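Local coordinates for protein putative fructose-aminoacid-6-phosphate deglycase (Bacillus subtilis, PDB 3EUA) that catalyses the conversion of a range of fructosamine 6-phosphates to glucose 6-phosphate and a free amino acid, working as a homooctamer, at residues K44-R49 / Q143-T148; A170-A175 / P296-R301; Y197-G202 / I227-Y232; E218-H223 / E312-P317. One frame throughout, in Å; residues are numbered along the deposited sequence.

Interaction 1: K44-R49 / Q143-T148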
loop_
_atom_site.group_PDB
_atom_site.type_symbol
_atom_site.label_atom_id
_atom_site.label_comp_id
_atom_site.label_asym_id
_atom_site.label_seq_id
_atom_site.Cartn_x
_atom_site.Cartn_y
_atom_site.Cartn_z
ATOM N N LYS A 44 -8.676 -5.207 6.721
ATOM C CA LYS A 44 -7.311 -5.221 7.273
ATOM C C LYS A 44 -7.287 -4.264 8.467
ATOM O O LYS A 44 -6.738 -4.598 9.543
ATOM C CB LYS A 44 -6.268 -4.909 6.174
ATOM C CG LYS A 44 -4.821 -4.643 6.606
ATOM C CD LYS A 44 -4.211 -5.657 7.530
ATOM C CE LYS A 44 -2.758 -5.285 7.894
ATOM N NZ LYS A 44 -2.204 -6.094 9.022
ATOM N N TYR A 45 -7.921 -3.108 8.339
ATOM C CA TYR A 45 -7.995 -2.164 9.439
ATOM C C TYR A 45 -8.717 -2.788 10.643
ATOM O O TYR A 45 -8.238 -2.677 11.760
ATOM C CB TYR A 45 -8.698 -0.900 9.006
ATOM C CG TYR A 45 -8.653 0.183 10.008
ATOM C CD1 TYR A 45 -7.610 1.110 10.008
ATOM C CD2 TYR A 45 -9.659 0.327 10.938
ATOM C CE1 TYR A 45 -7.581 2.150 10.938
ATOM C CE2 TYR A 45 -9.647 1.335 11.839
ATOM C CZ TYR A 45 -8.600 2.247 11.848
ATOM O OH TYR A 45 -8.598 3.264 12.791
ATOM N N VAL A 46 -9.852 -3.474 10.391
ATOM C CA VAL A 46 -10.597 -4.170 11.440
ATOM C C VAL A 46 -9.697 -5.170 12.150
ATOM O O VAL A 46 -9.584 -5.161 13.376
ATOM C CB VAL A 46 -11.887 -4.872 10.882
ATOM C CG1 VAL A 46 -12.545 -5.777 11.924
ATOM C CG2 VAL A 46 -12.906 -3.827 10.399
ATOM N N PHE A 47 -9.040 -6.037 11.399
ATOM C CA PHE A 47 -8.120 -6.989 12.014
ATOM C C PHE A 47 -7.038 -6.314 12.835
ATOM O O PHE A 47 -6.712 -6.786 13.926
ATOM C CB PHE A 47 -7.472 -7.933 10.980
ATOM C CG PHE A 47 -8.137 -9.246 10.896
ATOM C CD1 PHE A 47 -9.297 -9.416 10.171
ATOM C CD2 PHE A 47 -7.626 -10.332 11.607
ATOM C CE1 PHE A 47 -9.934 -10.653 10.129
ATOM C CE2 PHE A 47 -8.258 -11.557 11.554
ATOM C CZ PHE A 47 -9.421 -11.709 10.827
ATOM N N ASP A 48 -6.473 -5.222 12.332
ATOM C CA ASP A 48 -5.428 -4.506 13.091
ATOM C C ASP A 48 -5.919 -3.964 14.422
ATOM O O ASP A 48 -5.191 -3.991 15.398
ATOM C CB ASP A 48 -4.781 -3.374 12.263
ATOM C CG ASP A 48 -3.844 -3.894 11.185
ATOM O OD1 ASP A 48 -3.453 -5.093 11.213
ATOM O OD2 ASP A 48 -3.474 -3.096 10.305
ATOM N N ARG A 49 -7.154 -3.479 14.454
ATOM C CA ARG A 49 -7.751 -2.932 15.688
ATOM C C ARG A 49 -8.396 -3.972 16.617
ATOM O O ARG A 49 -8.528 -3.733 17.824
ATOM C CB ARG A 49 -8.817 -1.913 15.298
ATOM C CG ARG A 49 -8.282 -0.620 14.752
ATOM C CD ARG A 49 -8.095 0.437 15.835
ATOM N NE ARG A 49 -7.305 -0.007 16.975
ATOM C CZ ARG A 49 -7.737 -0.252 18.210
ATOM N NH1 ARG A 49 -9.009 -0.099 18.578
ATOM N NH2 ARG A 49 -6.855 -0.627 19.127
ATOM N N GLN A 143 -19.388 -9.803 7.130
ATOM C CA GLN A 143 -19.996 -10.959 7.800
ATOM C C GLN A 143 -18.905 -12.008 8.087
ATOM O O GLN A 143 -18.804 -12.562 9.207
ATOM C CB GLN A 143 -21.101 -11.571 6.935
ATOM C CG GLN A 143 -22.320 -10.691 6.663
ATOM C CD GLN A 143 -23.297 -11.342 5.691
ATOM O OE1 GLN A 143 -23.484 -12.549 5.721
ATOM N NE2 GLN A 143 -23.942 -10.538 4.846
ATOM N N ILE A 144 -18.071 -12.263 7.077
ATOM C CA ILE A 144 -16.960 -13.205 7.198
ATOM C C ILE A 144 -15.921 -12.740 8.229
ATOM O O ILE A 144 -15.492 -13.505 9.115
ATOM C CB ILE A 144 -16.228 -13.396 5.843
ATOM C CG1 ILE A 144 -17.199 -13.962 4.779
ATOM C CG2 ILE A 144 -15.024 -14.319 6.024
ATOM C CD1 ILE A 144 -16.656 -14.073 3.308
ATOM N N VAL A 145 -15.499 -11.482 8.094
ATOM C CA VAL A 145 -14.454 -10.905 8.948
ATOM C C VAL A 145 -14.869 -10.827 10.422
ATOM O O VAL A 145 -14.173 -11.367 11.284
ATOM C CB VAL A 145 -14.004 -9.533 8.395
ATOM C CG1 VAL A 145 -13.144 -8.739 9.371
ATOM C CG2 VAL A 145 -13.270 -9.768 7.089
ATOM N N PHE A 146 -15.999 -10.199 10.715
ATOM C CA PHE A 146 -16.451 -10.113 12.116
ATOM C C PHE A 146 -16.860 -11.463 12.663
ATOM O O PHE A 146 -16.698 -11.728 13.856
ATOM C CB PHE A 146 -17.581 -9.108 12.299
ATOM C CG PHE A 146 -17.109 -7.668 12.242
ATOM C CD1 PHE A 146 -16.648 -7.026 13.381
ATOM C CD2 PHE A 146 -17.112 -6.976 11.052
ATOM C CE1 PHE A 146 -16.188 -5.713 13.308
ATOM C CE2 PHE A 146 -16.669 -5.676 10.985
ATOM C CZ PHE A 146 -16.204 -5.051 12.117
ATOM N N GLY A 147 -17.388 -12.310 11.788
ATOM C CA GLY A 147 -17.757 -13.668 12.169
ATOM C C GLY A 147 -16.528 -14.462 12.575
ATOM O O GLY A 147 -16.575 -15.167 13.555
ATOM N N THR A 148 -15.457 -14.364 11.780
ATOM C CA THR A 148 -14.180 -15.064 12.030
ATOM C C THR A 148 -13.598 -14.648 13.378
ATOM O O THR A 148 -13.202 -15.497 14.176
ATOM C CB THR A 148 -13.216 -14.823 10.853
ATOM O OG1 THR A 148 -13.763 -15.447 9.669
ATOM C CG2 THR A 148 -11.822 -15.399 11.147
#

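Interaction 2: A170-A175 / P296-R301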
loop_
_atom_site.group_PDB
_atom_site.type_symbol
_atom_site.label_atom_id
_atom_site.label_comp_id
_atom_site.label_asym_id
_atom_site.label_seq_id
_atom_site.Cartn_x
_atom_site.Cartn_y
_atom_site.Cartn_z
ATOM N N ALA A 170 -30.216 2.385 4.948
ATOM C CA ALA A 170 -30.932 3.634 5.169
ATOM C C ALA A 170 -29.938 4.805 5.171
ATOM O O ALA A 170 -30.256 5.901 4.690
ATOM C CB ALA A 170 -31.715 3.582 6.473
ATOM N N VAL A 171 -28.725 4.552 5.676
ATOM C CA VAL A 171 -27.657 5.569 5.694
ATOM C C VAL A 171 -27.286 5.930 4.248
ATOM O O VAL A 171 -27.143 7.116 3.922
ATOM C CB VAL A 171 -26.375 5.096 6.468
ATOM C CG1 VAL A 171 -25.361 6.239 6.583
ATOM C CG2 VAL A 171 -26.722 4.562 7.895
ATOM N N TYR A 172 -27.121 4.906 3.405
ATOM C CA TYR A 172 -26.841 5.087 1.979
ATOM C C TYR A 172 -27.885 5.966 1.326
ATOM O O TYR A 172 -27.556 6.908 0.645
ATOM C CB TYR A 172 -26.879 3.740 1.290
ATOM C CG TYR A 172 -25.681 2.828 1.414
ATOM C CD1 TYR A 172 -24.676 3.009 2.359
ATOM C CD2 TYR A 172 -25.611 1.725 0.604
ATOM C CE1 TYR A 172 -23.592 2.111 2.437
ATOM C CE2 TYR A 172 -24.555 0.846 0.655
ATOM C CZ TYR A 172 -23.551 1.027 1.563
ATOM O OH TYR A 172 -22.561 0.072 1.562
ATOM N N GLU A 173 -29.160 5.699 1.595
ATOM C CA GLU A 173 -30.252 6.443 0.951
ATOM C C GLU A 173 -30.241 7.895 1.322
ATOM O O GLU A 173 -30.433 8.778 0.491
ATOM C CB GLU A 173 -31.627 5.895 1.333
ATOM C CG GLU A 173 -31.880 4.433 1.006
ATOM C CD GLU A 173 -31.831 4.076 -0.470
ATOM O OE1 GLU A 173 -32.009 4.961 -1.335
ATOM O OE2 GLU A 173 -31.638 2.867 -0.762
ATOM N N LYS A 174 -30.069 8.135 2.604
ATOM C CA LYS A 174 -30.052 9.516 3.061
ATOM C C LYS A 174 -28.826 10.240 2.536
ATOM O O LYS A 174 -28.913 11.385 2.115
ATOM C CB LYS A 174 -30.056 9.657 4.581
ATOM C CG LYS A 174 -31.281 9.188 5.253
ATOM C CD LYS A 174 -31.243 9.579 6.690
ATOM C CE LYS A 174 -32.365 8.955 7.489
ATOM N NZ LYS A 174 -32.129 7.494 7.599
ATOM N N ALA A 175 -27.684 9.560 2.565
ATOM C CA ALA A 175 -26.433 10.146 2.072
ATOM C C ALA A 175 -26.488 10.455 0.570
ATOM O O ALA A 175 -26.035 11.507 0.132
ATOM C CB ALA A 175 -25.254 9.223 2.400
ATOM N N PRO A 296 -16.552 3.777 5.662
ATOM C CA PRO A 296 -16.023 3.659 4.287
ATOM C C PRO A 296 -17.020 3.115 3.249
ATOM O O PRO A 296 -16.923 3.451 2.044
ATOM C CB PRO A 296 -14.846 2.693 4.419
ATOM C CG PRO A 296 -14.643 2.397 5.838
ATOM C CD PRO A 296 -15.752 3.022 6.647
ATOM N N LEU A 297 -17.919 2.235 3.693
ATOM C CA LEU A 297 -18.968 1.680 2.805
ATOM C C LEU A 297 -19.880 2.785 2.320
ATOM O O LEU A 297 -20.234 2.845 1.134
ATOM C CB LEU A 297 -19.797 0.608 3.475
ATOM C CG LEU A 297 -19.133 -0.740 3.658
ATOM C CD1 LEU A 297 -17.747 -0.656 4.335
ATOM C CD2 LEU A 297 -20.059 -1.624 4.461
ATOM N N VAL A 298 -20.236 3.677 3.211
ATOM C CA VAL A 298 -21.090 4.809 2.846
ATOM C C VAL A 298 -20.368 5.773 1.906
ATOM O O VAL A 298 -20.932 6.231 0.932
ATOM C CB VAL A 298 -21.517 5.600 4.087
ATOM C CG1 VAL A 298 -22.517 6.656 3.658
ATOM C CG2 VAL A 298 -22.164 4.659 5.120
ATOM N N LEU A 299 -19.110 6.086 2.228
ATOM C CA LEU A 299 -18.295 6.981 1.402
ATOM C C LEU A 299 -18.172 6.390 -0.009
ATOM O O LEU A 299 -18.344 7.089 -1.023
ATOM C CB LEU A 299 -16.930 7.241 2.079
ATOM C CG LEU A 299 -16.884 8.162 3.330
ATOM C CD1 LEU A 299 -15.579 8.028 4.141
ATOM C CD2 LEU A 299 -17.114 9.626 2.855
ATOM N N ASN A 300 -17.941 5.090 -0.068
ATOM C CA ASN A 300 -17.852 4.405 -1.334
ATOM C C ASN A 300 -19.134 4.481 -2.163
ATOM O O ASN A 300 -19.076 4.641 -3.398
ATOM C CB ASN A 300 -17.529 2.937 -1.121
ATOM C CG ASN A 300 -17.295 2.227 -2.404
ATOM O OD1 ASN A 300 -16.388 2.587 -3.133
ATOM N ND2 ASN A 300 -18.077 1.168 -2.679
ATOM N N ARG A 301 -20.278 4.318 -1.497
ATOM C CA ARG A 301 -21.570 4.369 -2.190
ATOM C C ARG A 301 -21.837 5.763 -2.741
ATOM O O ARG A 301 -22.303 5.928 -3.855
ATOM C CB ARG A 301 -22.698 3.967 -1.250
ATOM C CG ARG A 301 -24.110 3.971 -1.884
ATOM C CD ARG A 301 -24.215 2.953 -3.063
ATOM N NE ARG A 301 -25.421 3.116 -3.869
ATOM C CZ ARG A 301 -25.536 3.930 -4.917
ATOM N NH1 ARG A 301 -24.546 4.701 -5.320
ATOM N NH2 ARG A 301 -26.673 3.978 -5.578
#

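Interaction 3: Y197-G202 / I227-Y232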
loop_
_atom_site.group_PDB
_atom_site.type_symbol
_atom_site.label_atom_id
_atom_site.label_comp_id
_atom_site.label_asym_id
_atom_site.label_seq_id
_atom_site.Cartn_x
_atom_site.Cartn_y
_atom_site.Cartn_z
ATOM N N TYR A 197 -6.766 13.850 -8.005
ATOM C CA TYR A 197 -6.229 13.073 -6.884
ATOM C C TYR A 197 -7.319 12.689 -5.921
ATOM O O TYR A 197 -8.369 13.325 -5.868
ATOM C CB TYR A 197 -5.190 13.907 -6.123
ATOM C CG TYR A 197 -3.880 14.073 -6.829
ATOM C CD1 TYR A 197 -2.868 13.149 -6.630
ATOM C CD2 TYR A 197 -3.635 15.132 -7.693
ATOM C CE1 TYR A 197 -1.632 13.266 -7.277
ATOM C CE2 TYR A 197 -2.397 15.266 -8.341
ATOM C CZ TYR A 197 -1.397 14.331 -8.118
ATOM O OH TYR A 197 -0.164 14.427 -8.743
ATOM N N THR A 198 -7.100 11.601 -5.185
ATOM C CA THR A 198 -7.979 11.220 -4.115
ATOM C C THR A 198 -7.076 11.154 -2.881
ATOM O O THR A 198 -5.818 11.089 -2.995
ATOM C CB THR A 198 -8.698 9.874 -4.318
ATOM O OG1 THR A 198 -7.737 8.803 -4.362
ATOM C CG2 THR A 198 -9.578 9.900 -5.580
HETATM N N MSE A 199 -7.688 11.224 -1.714
HETATM C CA MSE A 199 -6.947 11.173 -0.458
HETATM C C MSE A 199 -7.796 10.723 0.733
HETATM O O MSE A 199 -8.914 11.127 0.882
HETATM C CB MSE A 199 -6.315 12.536 -0.192
HETATM C CG MSE A 199 -5.612 12.643 1.104
HETATM SE SE MSE A 199 -4.279 14.046 1.180
HETATM C CE MSE A 199 -4.471 13.988 2.879
ATOM N N ALA A 200 -7.234 9.860 1.562
ATOM C CA ALA A 200 -7.901 9.332 2.761
ATOM C C ALA A 200 -6.863 8.547 3.588
ATOM O O ALA A 200 -5.696 8.432 3.173
ATOM C CB ALA A 200 -9.086 8.449 2.402
ATOM N N SER A 201 -7.271 8.069 4.764
ATOM C CA SER A 201 -6.408 7.278 5.649
ATOM C C SER A 201 -7.196 6.161 6.325
ATOM O O SER A 201 -8.389 5.965 6.070
ATOM C CB SER A 201 -5.745 8.171 6.712
ATOM O OG SER A 201 -6.710 8.732 7.582
ATOM N N GLY A 202 -6.502 5.357 7.112
ATOM C CA GLY A 202 -7.157 4.284 7.857
ATOM C C GLY A 202 -8.023 3.354 7.039
ATOM O O GLY A 202 -7.623 2.906 5.980
ATOM N N ILE A 227 -3.594 9.393 -2.490
ATOM C CA ILE A 227 -2.589 9.778 -1.503
ATOM C C ILE A 227 -3.033 9.390 -0.094
ATOM O O ILE A 227 -4.117 9.691 0.302
ATOM C CB ILE A 227 -2.335 11.327 -1.497
ATOM C CG1 ILE A 227 -2.086 11.851 -2.917
ATOM C CG2 ILE A 227 -1.166 11.690 -0.542
ATOM C CD1 ILE A 227 -1.002 11.152 -3.604
ATOM N N HIS A 228 -2.176 8.751 0.673
ATOM C CA HIS A 228 -2.513 8.465 2.052
ATOM C C HIS A 228 -2.397 9.807 2.822
ATOM O O HIS A 228 -1.412 10.562 2.686
ATOM C CB HIS A 228 -1.635 7.359 2.631
ATOM C CG HIS A 228 -1.892 7.098 4.080
ATOM N ND1 HIS A 228 -1.332 7.864 5.079
ATOM C CD2 HIS A 228 -2.675 6.187 4.700
ATOM C CE1 HIS A 228 -1.749 7.426 6.250
ATOM N NE2 HIS A 228 -2.595 6.431 6.047
ATOM N N ALA A 229 -3.428 10.138 3.586
ATOM C CA ALA A 229 -3.487 11.433 4.308
ATOM C C ALA A 229 -2.315 11.738 5.231
ATOM O O ALA A 229 -1.990 12.911 5.438
ATOM C CB ALA A 229 -4.775 11.568 5.058
ATOM N N GLY A 230 -1.704 10.715 5.804
ATOM C CA GLY A 230 -0.494 10.921 6.640
ATOM C C GLY A 230 0.732 11.219 5.748
ATOM O O GLY A 230 1.443 12.222 5.933
ATOM N N GLU A 231 0.939 10.352 4.750
ATOM C CA GLU A 231 2.046 10.469 3.787
ATOM C C GLU A 231 2.108 11.821 3.038
ATOM O O GLU A 231 3.199 12.280 2.671
ATOM C CB GLU A 231 1.935 9.316 2.776
ATOM C CG GLU A 231 2.259 7.886 3.327
ATOM C CD GLU A 231 3.729 7.719 3.685
ATOM O OE1 GLU A 231 4.473 7.231 2.805
ATOM O OE2 GLU A 231 4.160 8.164 4.781
ATOM N N TYR A 232 0.927 12.395 2.786
ATOM C CA TYR A 232 0.721 13.693 2.128
ATOM C C TYR A 232 1.706 14.760 2.551
ATOM O O TYR A 232 2.304 15.423 1.714
ATOM C CB TYR A 232 -0.684 14.182 2.501
ATOM C CG TYR A 232 -1.201 15.470 1.846
ATOM C CD1 TYR A 232 -1.328 15.564 0.455
ATOM C CD2 TYR A 232 -1.671 16.535 2.611
ATOM C CE1 TYR A 232 -1.854 16.678 -0.162
ATOM C CE2 TYR A 232 -2.229 17.660 1.990
ATOM C CZ TYR A 232 -2.312 17.717 0.601
ATOM O OH TYR A 232 -2.850 18.827 -0.035
#

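Interaction 4: E218-H223 / E312-P317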
loop_
_atom_site.group_PDB
_atom_site.type_symbol
_atom_site.label_atom_id
_atom_site.label_comp_id
_atom_site.label_asym_id
_atom_site.label_seq_id
_atom_site.Cartn_x
_atom_site.Cartn_y
_atom_site.Cartn_z
ATOM N N GLU A 218 -9.343 3.442 -14.902
ATOM C CA GLU A 218 -10.013 2.403 -15.678
ATOM C C GLU A 218 -11.241 2.833 -16.430
ATOM O O GLU A 218 -11.321 2.640 -17.655
ATOM C CB GLU A 218 -10.442 1.250 -14.768
ATOM C CG GLU A 218 -10.992 0.013 -15.466
ATOM C CD GLU A 218 -11.533 -1.033 -14.474
ATOM O OE1 GLU A 218 -11.616 -0.760 -13.251
ATOM O OE2 GLU A 218 -11.905 -2.140 -14.951
HETATM N N MSE A 219 -12.160 3.462 -15.729
HETATM C CA MSE A 219 -13.479 3.763 -16.305
HETATM C C MSE A 219 -13.729 5.142 -16.877
HETATM O O MSE A 219 -14.807 5.398 -17.394
HETATM C CB MSE A 219 -14.518 3.457 -15.225
HETATM C CG MSE A 219 -14.401 2.033 -14.656
HETATM SE SE MSE A 219 -15.813 1.560 -13.350
HETATM C CE MSE A 219 -14.995 -0.002 -12.457
ATOM N N GLN A 220 -12.742 6.024 -16.790
ATOM C CA GLN A 220 -12.855 7.376 -17.319
ATOM C C GLN A 220 -11.619 7.858 -18.034
ATOM O O GLN A 220 -11.673 8.887 -18.725
ATOM C CB GLN A 220 -13.168 8.350 -16.151
ATOM C CG GLN A 220 -14.541 8.192 -15.544
ATOM C CD GLN A 220 -15.643 8.589 -16.500
ATOM O OE1 GLN A 220 -15.871 9.766 -16.743
ATOM N NE2 GLN A 220 -16.340 7.609 -17.037
ATOM N N TRP A 221 -10.522 7.112 -17.937
ATOM C CA TRP A 221 -9.229 7.501 -18.503
ATOM C C TRP A 221 -8.798 8.881 -17.995
ATOM O O TRP A 221 -8.375 9.728 -18.762
ATOM C CB TRP A 221 -9.204 7.461 -20.030
ATOM C CG TRP A 221 -9.644 6.175 -20.619
ATOM C CD1 TRP A 221 -9.651 4.944 -20.023
ATOM C CD2 TRP A 221 -9.974 5.961 -21.975
ATOM N NE1 TRP A 221 -10.068 3.982 -20.920
ATOM C CE2 TRP A 221 -10.271 4.586 -22.130
ATOM C CE3 TRP A 221 -10.099 6.812 -23.087
ATOM C CZ2 TRP A 221 -10.672 4.039 -23.355
ATOM C CZ3 TRP A 221 -10.493 6.259 -24.303
ATOM C CH2 TRP A 221 -10.778 4.889 -24.414
ATOM N N ILE A 222 -8.974 9.094 -16.685
ATOM C CA ILE A 222 -8.564 10.300 -15.994
ATOM C C ILE A 222 -7.407 9.890 -15.102
ATOM O O ILE A 222 -7.520 8.903 -14.377
ATOM C CB ILE A 222 -9.705 10.877 -15.163
ATOM C CG1 ILE A 222 -10.817 11.365 -16.095
ATOM C CG2 ILE A 222 -9.227 12.022 -14.332
ATOM C CD1 ILE A 222 -12.030 11.854 -15.406
ATOM N N HIS A 223 -6.304 10.634 -15.156
ATOM C CA HIS A 223 -5.152 10.314 -14.317
ATOM C C HIS A 223 -5.530 10.467 -12.861
ATOM O O HIS A 223 -6.254 11.404 -12.501
ATOM C CB HIS A 223 -3.980 11.233 -14.628
ATOM C CG HIS A 223 -3.515 11.153 -16.048
ATOM N ND1 HIS A 223 -2.907 10.032 -16.570
ATOM C CD2 HIS A 223 -3.523 12.076 -17.040
ATOM C CE1 HIS A 223 -2.609 10.246 -17.837
ATOM N NE2 HIS A 223 -2.953 11.487 -18.143
ATOM N N GLU A 312 -21.629 10.573 -17.345
ATOM C CA GLU A 312 -22.652 11.190 -18.164
ATOM C C GLU A 312 -22.161 12.522 -18.717
ATOM O O GLU A 312 -22.282 12.766 -19.912
ATOM C CB GLU A 312 -23.932 11.379 -17.344
ATOM C CG GLU A 312 -25.077 12.063 -18.103
ATOM C CD GLU A 312 -26.315 12.313 -17.229
ATOM O OE1 GLU A 312 -26.385 11.800 -16.064
ATOM O OE2 GLU A 312 -27.208 13.038 -17.732
ATOM N N GLU A 313 -21.597 13.362 -17.853
ATOM C CA GLU A 313 -21.085 14.680 -18.267
ATOM C C GLU A 313 -19.985 14.576 -19.319
ATOM O O GLU A 313 -19.932 15.383 -20.226
ATOM C CB GLU A 313 -20.532 15.455 -17.068
ATOM C CG GLU A 313 -20.352 16.947 -17.309
ATOM C CD GLU A 313 -21.684 17.652 -17.529
ATOM O OE1 GLU A 313 -22.714 17.113 -17.072
ATOM O OE2 GLU A 313 -21.709 18.740 -18.151
ATOM N N ARG A 314 -19.120 13.572 -19.183
ATOM C CA ARG A 314 -18.002 13.344 -20.113
ATOM C C ARG A 314 -18.328 12.430 -21.294
ATOM O O ARG A 314 -17.442 12.131 -22.098
ATOM C CB ARG A 314 -16.809 12.738 -19.335
ATOM C CG ARG A 314 -16.316 13.641 -18.219
ATOM C CD ARG A 314 -15.115 13.090 -17.474
ATOM N NE ARG A 314 -13.892 13.031 -18.246
ATOM C CZ ARG A 314 -13.391 11.962 -18.864
ATOM N NH1 ARG A 314 -13.995 10.790 -18.872
ATOM N NH2 ARG A 314 -12.238 12.079 -19.508
ATOM N N ASN A 315 -19.577 11.972 -21.335
ATOM C CA ASN A 315 -20.094 11.085 -22.364
ATOM C C ASN A 315 -19.116 9.928 -22.562
ATOM O O ASN A 315 -18.770 9.550 -23.681
ATOM C CB ASN A 315 -20.402 11.886 -23.645
ATOM C CG ASN A 315 -21.489 11.256 -24.479
ATOM O OD1 ASN A 315 -21.658 10.029 -24.511
ATOM N ND2 ASN A 315 -22.262 12.097 -25.159
ATOM N N HIS A 316 -18.664 9.400 -21.424
ATOM C CA HIS A 316 -17.731 8.309 -21.338
ATOM C C HIS A 316 -18.355 7.275 -20.409
ATOM O O HIS A 316 -18.214 7.375 -19.197
ATOM C CB HIS A 316 -16.421 8.798 -20.742
ATOM C CG HIS A 316 -15.336 7.779 -20.790
ATOM N ND1 HIS A 316 -14.137 7.998 -21.435
ATOM C CD2 HIS A 316 -15.278 6.519 -20.308
ATOM C CE1 HIS A 316 -13.375 6.925 -21.305
ATOM N NE2 HIS A 316 -14.051 6.011 -20.635
ATOM N N PRO A 317 -19.072 6.273 -20.973
ATOM C CA PRO A 317 -19.680 5.301 -20.078
ATOM C C PRO A 317 -18.693 4.559 -19.193
ATOM O O PRO A 317 -17.576 4.242 -19.626
ATOM C CB PRO A 317 -20.350 4.286 -21.021
ATOM C CG PRO A 317 -20.526 4.997 -22.329
ATOM C CD PRO A 317 -19.379 5.990 -22.397
#

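Interaction 1: K44-R49 / Q143-T148
Val46 meets Phe146 methyl to ring face: Val46 CG1 lies 4.2 Å from the centroid of the Phe146 ring and 28° off its normal, a CH-pi contact displaced toward the tip, where Val46 CG1 comes within 3.7 Å of Phe146 CZ. The same methyl also reaches back to Val145, with Val46 CG1 4.0 Å from Val145 CG1. That Val145 methyl is shared, since Val145 CG1 also lies 3.8 Å from Phe47 CE1, oblique to the Phe47 ring. Farther out, Phe47 points its rim at Thr148 CG2, which sits near the ring plane 4.4 Å from Phe47 CZ.

In the second shell, Phe146 CG stands anti to its own carbonyl carbon (chi1 -75°); although its CB points away from 44-49, the ring end returns toward Val46. Thr148 is tethered to its own helix: Thr148 OG1 bonds Ile144 O at 2.7 Å, and that carbonyl takes Thr148 N from the opposite face of its plane.

No hydrogen bond crosses between the segments, whose axes run nearly parallel, 12° apart and 10.6 Å at closest approach. The contact is apolar helix packing in the first SIS domain. Tyr293 of helix 288-313 also touches Val46, helix 11-20 covers Thr148 through Phe16 and Leu20, and helix 158-190 backs Phe146 through Phe158 and Ala161.

Interaction 2: A170-A175 / P296-R301
Val171 opens the contact by setting its CG1 against Val298 CG2 at 3.9 Å, the two side chains crossing at about a right angle. One residue on, Tyr172 supplies the largest share of the buried surface. Its CG stands anti to the carbonyl carbon (chi1 -79°), and although its CB is not aimed at 296-301, the ring end comes nearer to it. Arg301 lies over one ring face: Arg301 CB is 3.9 Å from the centroid of the Tyr172 ring and only 3° off the normal, a CH-pi contact, while Arg301 CG is 3.7 Å from Tyr172 CD2. Val298 CG2 meets the same ring in plane, at its edge, 4.0 Å from Tyr172 CE1. The phenol oxygen reaches past Val298, putting Tyr172 OH 3.4 Å from Leu297 CB. A turn after Val171, Ala175 CB rests 4.0 Å from Val298 CG1, so both methyls of Val298 are engaged.

No hydrogen bond links the segments; their axes approach to 9.7 Å and cross at -40°. Helix 158-190 thus packs on helix 288-313, with Leu165 and Leu168 extending the seam along Leu297. Helix 137-153 adds Tyr138 and Tyr142 against Leu297, and helix 205-220 borders Pro296 and Asn300 through Val207.

Interaction 3: Y197-G202 / I227-Y232
Backbone hydrogen bonds pair Thr198 to Ala200 with Ile227 to Ala229 in parallel register. Ile227 N donates to Thr198 O at 2.8 Å (N-H...O 166°), and Ala229 N donates to Ala200 O at 2.9 Å from above the carbonyl plane, 50° out of it. Between them, the bond from Ala200 N to Ile227 O is weak at 3.4 Å. A carbon donor supplements the ladder: Met199 CA is 3.3 Å from Ile227 O, a CA-H...O contact.

These strands are the two ends of a beta-alpha-beta crossover through helix 205-220, in the parallel sheet of the second SIS domain, where 226-228 is an outermost strand within the chain.

A Met-aromatic contact lies on the Met199 and Ile227 face. The selenium of selenomethionine Met199 stands over one face of the Tyr232 ring, 3.6 Å from its centroid and offset toward the rim; Met199 CG anti to the backbone N (chi1 176°) starts an extended chain toward it. Tyr232 OH bonds Ser266.

Other side-chain packing pairs Tyr197 CD1 with Ile227 CG1 at 4.0 Å and Ser201 CB with His228 NE2 at 3.7 Å. Polar partners lie beyond the two segments: His228 NE2 and Gly202 N both bond Glu63 of the second subunit, and Ser201 OG bonds Thr255 of the same chain.

Interaction 4: E218-H223 / E312-P317
A Schellman motif at Asn315 ends helix 288-313, and the chain leaving it meets the C-terminal end of helix 205-220, where Trp221 has positive phi. Gln220 joins the two ends. Its chain bends at CG (chi2 -67°), and the amide serves both sides: Gln220 NE2 donates to His316 O at 2.9 Å, nearly in the amide plane, and to Met219 O of its own segment, while Gln220 OE1 accepts Arg314 NH1 at 3.0 Å from above its carbonyl plane. The same NH1 also makes a weak bond to Gln220 O. Ile222 CD1 covers one guanidinium face, 3.6 Å from Arg314 NE. The His316 ring receives Gln220 CA over one face and turns its edge to Trp221 in a T-shaped pair, planes at 84°, with His316 CE1 3.6 Å from Trp221 CD2. Trp221 NE1 bonds Glu238 of the second subunit, and Arg322 makes a cation-pi contact with the indole. Leu310 of helix 288-313 lies against both Gln220 and Ile222, while Leu318 beyond the turn touches Met219 and Gln220.

In the fold
From the N terminus, interaction 1 closes first, bringing helix 137-153 back to helix 41-50 across 93 intervening residues of the first SIS domain. Helix 158-190 follows, and its pairing with helix 288-313 in interaction 2 closes a loop of 120 residues that contains interaction 3, the neighbouring strands of the second domain's sheet. Interaction 4 starts in the crossover helix between those strands and ends after helix 288-313, crossing both interactions 2 and 3 along the chain. Interactions 2 and 4 share helix 288-313, their centres about 23 Å apart. Between the domains, Tyr45 CD1 of interaction 1 packs 3.7 Å from Gly202 C of interaction 3. Interactions 1, 3 and 4 also touch the second subunit.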